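Local coordinates for protein diguanylate cyclase TpbB (Pseudomonas aeruginosa, PDB 4IOB) that condenses two GTP molecules into the second messenger cyclic di-GMP through its GGDEF catalytic domain, thereby helping to control biofilm formation, at residues Gly12-Ala17 with Leu28-Ile33; Ala84-Gly89 with Ile123-Glu128. All coordinates share one frame; numbering follows the deposited sequence.

Interactions 1 and 2 lie on the two faces of the central sheet of the GGDEF domain, their centres about 9 Å apart, and strand 27-35 joins them. Val30 N and Ala124 O, 2.8 Å apart, make a probable backbone hydrogen bond between the strands of the two contacts, as do Leu28 O and Tyr126 N at 2.8 Å. While Leu28 and Val30 face helix 7-23 in interaction 1, Ala29 between them faces the other way and packs on Leu86 and Leu125 of interaction 2. Both contacts are away from the magnesium-binding residues Ser35 and Asp77: strand 27-35 runs from this end of the sheet to Ser35.

Interaction 1. Residues Gly12-Ala17 with Leu28-Ile33; sequences GRLSRA and LAVLFI
In the GGDEF fold, helix 7-23 covers one face of the central sheet, and here Leu14 and Ala17, from the side of it that faces the sheet, settle on Leu28 and Val30 of the inner strand 27-35. Helix and strand follow one another in the chain, and the segments run nearly antiparallel, at 158°, with their axes 10.2 Å apart at closest approach. That spacing is filled by aliphatic side chains. Leu14 does the reaching: its CB bond does not point straight at the strand, but with CG anti to the backbone N (chi1 -176°) the isobutyl group swings round until CD1 lies 3.7 Å from Val30 CG2. The two side chains cross at about a right angle, a methyl of each making the touch. The same Leu14 CD1 has Leu28 CD1 at a looser 4.4 Å, so one methyl spans both strand residues.

One turn further along the helix, Ala17 brings its short side chain toward the strand. With chi1 at 75°, Leu28 tucks its CG between backbone N and C, which brings CD2 up to Ala17, 4.1 Å from Ala17 CB and 3.6 Å from Ala17 O. The methyl thus packs on the helix backbone as well as on the side chain. Beyond the pair of segments, Leu14 also reaches Leu82 of strand 78-86, and helix 133-150, which shares this face of the sheet, adds Pro133 and Leu137 against Leu14 and Leu136 against Leu28.

Everything that meets across the two segments is a methyl group or the backbone of Ala17, and the attraction is therefore van der Waals and hydrophobic. The fit of these side chains probably helps to set how this part of the helix rests on the sheet.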
loop_
_atom_site.group_PDB
_atom_site.type_symbol
_atom_site.label_atom_id
_atom_site.label_comp_id
_atom_site.label_asym_id
_atom_site.label_seq_id
_atom_site.Cartn_x
_atom_site.Cartn_y
_atom_site.Cartn_z
ATOM N N GLY A 12 13.612 7.491 0.786
ATOM C CA GLY A 12 14.740 7.774 -0.095
ATOM C C GLY A 12 14.379 7.563 -1.552
ATOM O O GLY A 12 14.513 8.469 -2.373
ATOM N N ARG A 13 13.917 6.358 -1.871
ATOM C CA ARG A 13 13.494 6.027 -3.226
ATOM C C ARG A 13 12.497 7.054 -3.754
ATOM O O ARG A 13 12.498 7.382 -4.940
ATOM C CB ARG A 13 12.867 4.633 -3.256
ATOM C CG ARG A 13 13.839 3.505 -2.951
ATOM C CD ARG A 13 14.458 2.946 -4.221
ATOM N NE ARG A 13 13.449 2.343 -5.087
ATOM C CZ ARG A 13 13.724 1.546 -6.115
ATOM N NH1 ARG A 13 14.983 1.246 -6.408
ATOM N NH2 ARG A 13 12.739 1.045 -6.848
ATOM N N LEU A 14 11.650 7.556 -2.862
ATOM C CA LEU A 14 10.626 8.525 -3.233
ATOM C C LEU A 14 11.245 9.836 -3.706
ATOM O O LEU A 14 10.909 10.340 -4.778
ATOM C CB LEU A 14 9.682 8.781 -2.056
ATOM C CG LEU A 14 8.494 9.709 -2.316
ATOM C CD1 LEU A 14 7.655 9.199 -3.478
ATOM C CD2 LEU A 14 7.645 9.858 -1.063
ATOM N N SER A 15 12.151 10.384 -2.902
ATOM C CA SER A 15 12.817 11.636 -3.240
ATOM C C SER A 15 13.425 11.581 -4.637
ATOM O O SER A 15 13.188 12.461 -5.464
ATOM C CB SER A 15 13.903 11.958 -2.212
ATOM O OG SER A 15 13.361 12.034 -0.905
ATOM N N ARG A 16 14.210 10.540 -4.889
ATOM C CA ARG A 16 14.886 10.372 -6.170
ATOM C C ARG A 16 13.912 10.078 -7.307
ATOM O O ARG A 16 14.079 10.575 -8.420
ATOM C CB ARG A 16 15.946 9.274 -6.064
ATOM C CG ARG A 16 17.308 9.784 -5.621
ATOM C CD ARG A 16 17.798 9.066 -4.374
ATOM N NE ARG A 16 17.468 7.644 -4.382
ATOM C CZ ARG A 16 17.616 6.841 -3.333
ATOM N NH1 ARG A 16 18.091 7.321 -2.191
ATOM N NH2 ARG A 16 17.289 5.560 -3.426
ATOM N N ALA A 17 12.895 9.271 -7.023
ATOM C CA ALA A 17 11.866 8.973 -8.012
ATOM C C ALA A 17 11.103 10.243 -8.372
ATOM O O ALA A 17 10.699 10.435 -9.519
ATOM C CB ALA A 17 10.914 7.909 -7.486
ATOM N N LEU A 28 4.341 9.771 -10.982
ATOM C CA LEU A 28 4.572 8.729 -9.991
ATOM C C LEU A 28 3.456 8.744 -8.956
ATOM O O LEU A 28 2.828 9.777 -8.723
ATOM C CB LEU A 28 5.933 8.911 -9.313
ATOM C CG LEU A 28 6.063 10.024 -8.272
ATOM C CD1 LEU A 28 5.218 9.708 -7.046
ATOM C CD2 LEU A 28 7.521 10.207 -7.879
ATOM N N ALA A 29 3.208 7.594 -8.341
ATOM C CA ALA A 29 2.143 7.478 -7.358
ATOM C C ALA A 29 2.627 6.811 -6.077
ATOM O O ALA A 29 3.527 5.971 -6.098
ATOM C CB ALA A 29 0.964 6.715 -7.941
ATOM N N VAL A 30 2.024 7.203 -4.961
ATOM C CA VAL A 30 2.281 6.565 -3.683
ATOM C C VAL A 30 0.989 5.947 -3.172
ATOM O O VAL A 30 -0.013 6.642 -2.986
ATOM C CB VAL A 30 2.807 7.567 -2.640
ATOM C CG1 VAL A 30 2.816 6.935 -1.256
ATOM C CG2 VAL A 30 4.195 8.054 -3.024
ATOM N N LEU A 31 1.012 4.636 -2.960
ATOM C CA LEU A 31 -0.146 3.922 -2.444
ATOM C C LEU A 31 0.091 3.500 -1.002
ATOM O O LEU A 31 1.160 2.997 -0.658
ATOM C CB LEU A 31 -0.434 2.680 -3.287
ATOM C CG LEU A 31 -1.182 2.839 -4.609
ATOM C CD1 LEU A 31 -0.500 3.852 -5.513
ATOM C CD2 LEU A 31 -1.301 1.484 -5.292
ATOM N N PHE A 32 -0.917 3.709 -0.164
ATOM C CA PHE A 32 -0.890 3.262 1.220
ATOM C C PHE A 32 -1.861 2.109 1.400
ATOM O O PHE A 32 -3.033 2.221 1.042
ATOM C CB PHE A 32 -1.320 4.394 2.141
ATOM C CG PHE A 32 -0.182 5.113 2.793
ATOM C CD1 PHE A 32 0.001 5.033 4.162
ATOM C CD2 PHE A 32 0.700 5.870 2.043
ATOM C CE1 PHE A 32 1.044 5.698 4.775
ATOM C CE2 PHE A 32 1.748 6.537 2.649
ATOM C CZ PHE A 32 1.920 6.450 4.019
ATOM N N ILE A 33 -1.385 1.009 1.969
ATOM C CA ILE A 33 -2.238 -0.155 2.159
ATOM C C ILE A 33 -2.392 -0.485 3.640
ATOM O O ILE A 33 -1.404 -0.670 4.349
ATOM C CB ILE A 33 -1.681 -1.375 1.404
ATOM C CG1 ILE A 33 -1.246 -0.965 -0.007
ATOM C CG2 ILE A 33 -2.712 -2.492 1.360
ATOM C CD1 ILE A 33 -0.711 -2.108 -0.842
#

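Interaction 2. Residues Ala84-Gly89 with Ile123-Glu128; sequences APLASG and IALYPE
Next to Leu125, the residue that meets Leu86 and Gly89 across the contact, the ring of Tyr126 carries Pro127 CB over the centre of one face, 3.3 Å above its plane. The peptide bond between them is cis, which folds the proline back onto the tyrosine. Tyr126 itself belongs to the other side of the sheet, where it packs on Leu18, Ala21 and Asn22 of helix 7-23.

Leu125 ends in a fork, turned by its first torsion (chi1 -68°) so that both methyls face the first residue of helix 89-102: CD1 is 4.0 Å from Gly89 CA, and CD2 is 4.1 Å from that same Gly89 CA. With no side chain on Gly89, the leucine comes directly against the main chain. Ser88, just before it, occupies the N-cap position of helix 89-102, which covers this face of the central sheet in the GGDEF fold. Strands 78-86 and 119-126 flank strand 27-35, one on each side of it, so Leu86 and Leu125 have a whole strand to reach across and meet only loosely, Leu86 CD1 lying 4.4 Å from Leu125 CD2. Leu86 is buried further by Asp91 and Ala92 of helix 89-102, while the backbone N of Leu125 is hydrogen-bonded to His129 ND1.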
loop_
_atom_site.group_PDB
_atom_site.type_symbol
_atom_site.label_atom_id
_atom_site.label_comp_id
_atom_site.label_asym_id
_atom_site.label_seq_id
_atom_site.Cartn_x
_atom_site.Cartn_y
_atom_site.Cartn_z
ATOM N N ALA A 84 6.477 4.025 -9.815
ATOM C CA ALA A 84 7.240 4.919 -10.676
ATOM C C ALA A 84 8.045 4.132 -11.702
ATOM O O ALA A 84 8.672 3.126 -11.369
ATOM C CB ALA A 84 8.157 5.801 -9.842
ATOM N N PRO A 85 8.027 4.591 -12.962
ATOM C CA PRO A 85 7.265 5.765 -13.358
ATOM C C PRO A 85 5.859 5.396 -13.817
ATOM O O PRO A 85 5.664 4.344 -14.427
ATOM C CB PRO A 85 8.074 6.307 -14.536
ATOM C CG PRO A 85 8.692 5.093 -15.151
ATOM C CD PRO A 85 8.796 4.030 -14.087
ATOM N N LEU A 86 4.890 6.255 -13.518
ATOM C CA LEU A 86 3.514 6.041 -13.956
ATOM C C LEU A 86 3.197 6.862 -15.199
ATOM O O LEU A 86 3.627 8.009 -15.324
ATOM C CB LEU A 86 2.526 6.382 -12.838
ATOM C CG LEU A 86 2.239 5.288 -11.810
ATOM C CD1 LEU A 86 1.226 5.773 -10.784
ATOM C CD2 LEU A 86 1.742 4.027 -12.498
ATOM N N ALA A 87 2.439 6.269 -16.115
ATOM C CA ALA A 87 2.034 6.952 -17.336
ATOM C C ALA A 87 0.738 7.722 -17.115
ATOM O O ALA A 87 0.413 8.640 -17.868
ATOM C CB ALA A 87 1.876 5.956 -18.474
ATOM N N SER A 88 0.000 7.340 -16.077
ATOM C CA SER A 88 -1.264 7.993 -15.756
ATOM C C SER A 88 -1.841 7.475 -14.443
ATOM O O SER A 88 -1.424 6.431 -13.937
ATOM C CB SER A 88 -2.275 7.787 -16.884
ATOM O OG SER A 88 -2.600 6.415 -17.029
ATOM N N GLY A 89 -2.804 8.211 -13.897
ATOM C CA GLY A 89 -3.452 7.826 -12.651
ATOM C C GLY A 89 -4.278 6.563 -12.797
ATOM O O GLY A 89 -4.469 5.820 -11.833
ATOM N N ILE A 123 -4.496 6.342 -2.430
ATOM C CA ILE A 123 -3.611 6.647 -3.549
ATOM C C ILE A 123 -3.334 8.140 -3.704
ATOM O O ILE A 123 -4.252 8.937 -3.901
ATOM C CB ILE A 123 -4.187 6.104 -4.870
ATOM C CG1 ILE A 123 -4.597 4.640 -4.706
ATOM C CG2 ILE A 123 -3.180 6.272 -5.999
ATOM C CD1 ILE A 123 -5.304 4.064 -5.913
ATOM N N ALA A 124 -2.059 8.508 -3.616
ATOM C CA ALA A 124 -1.632 9.886 -3.830
ATOM C C ALA A 124 -0.816 9.982 -5.113
ATOM O O ALA A 124 0.030 9.129 -5.383
ATOM C CB ALA A 124 -0.822 10.383 -2.644
ATOM N N LEU A 125 -1.068 11.020 -5.902
ATOM C CA LEU A 125 -0.447 11.141 -7.218
ATOM C C LEU A 125 0.463 12.355 -7.349
ATOM O O LEU A 125 0.240 13.389 -6.718
ATOM C CB LEU A 125 -1.522 11.196 -8.306
ATOM C CG LEU A 125 -2.337 9.925 -8.542
ATOM C CD1 LEU A 125 -3.537 10.221 -9.429
ATOM C CD2 LEU A 125 -1.467 8.837 -9.153
ATOM N N TYR A 126 1.492 12.220 -8.180
ATOM C CA TYR A 126 2.338 13.346 -8.541
ATOM C C TYR A 126 2.228 13.627 -10.036
ATOM O O TYR A 126 2.218 12.701 -10.847
ATOM C CB TYR A 126 3.795 13.088 -8.163
ATOM C CG TYR A 126 4.732 14.155 -8.679
ATOM C CD1 TYR A 126 5.007 15.288 -7.926
ATOM C CD2 TYR A 126 5.328 14.037 -9.927
ATOM C CE1 TYR A 126 5.858 16.270 -8.397
ATOM C CE2 TYR A 126 6.180 15.013 -10.407
ATOM C CZ TYR A 126 6.441 16.126 -9.639
ATOM O OH TYR A 126 7.288 17.101 -10.112
ATOM N N PRO A 127 2.155 14.914 -10.402
ATOM C CA PRO A 127 2.219 16.009 -9.450
ATOM C C PRO A 127 0.842 16.560 -9.098
ATOM O O PRO A 127 0.743 17.633 -8.503
ATOM C CB PRO A 127 3.013 17.066 -10.218
ATOM C CG PRO A 127 2.703 16.802 -11.663
ATOM C CD PRO A 127 2.132 15.410 -11.788
ATOM N N GLU A 128 -0.210 15.832 -9.458
ATOM C CA GLU A 128 -1.576 16.304 -9.241
ATOM C C GLU A 128 -1.849 16.704 -7.792
ATOM O O GLU A 128 -2.228 17.843 -7.517
ATOM C CB GLU A 128 -2.593 15.256 -9.701
#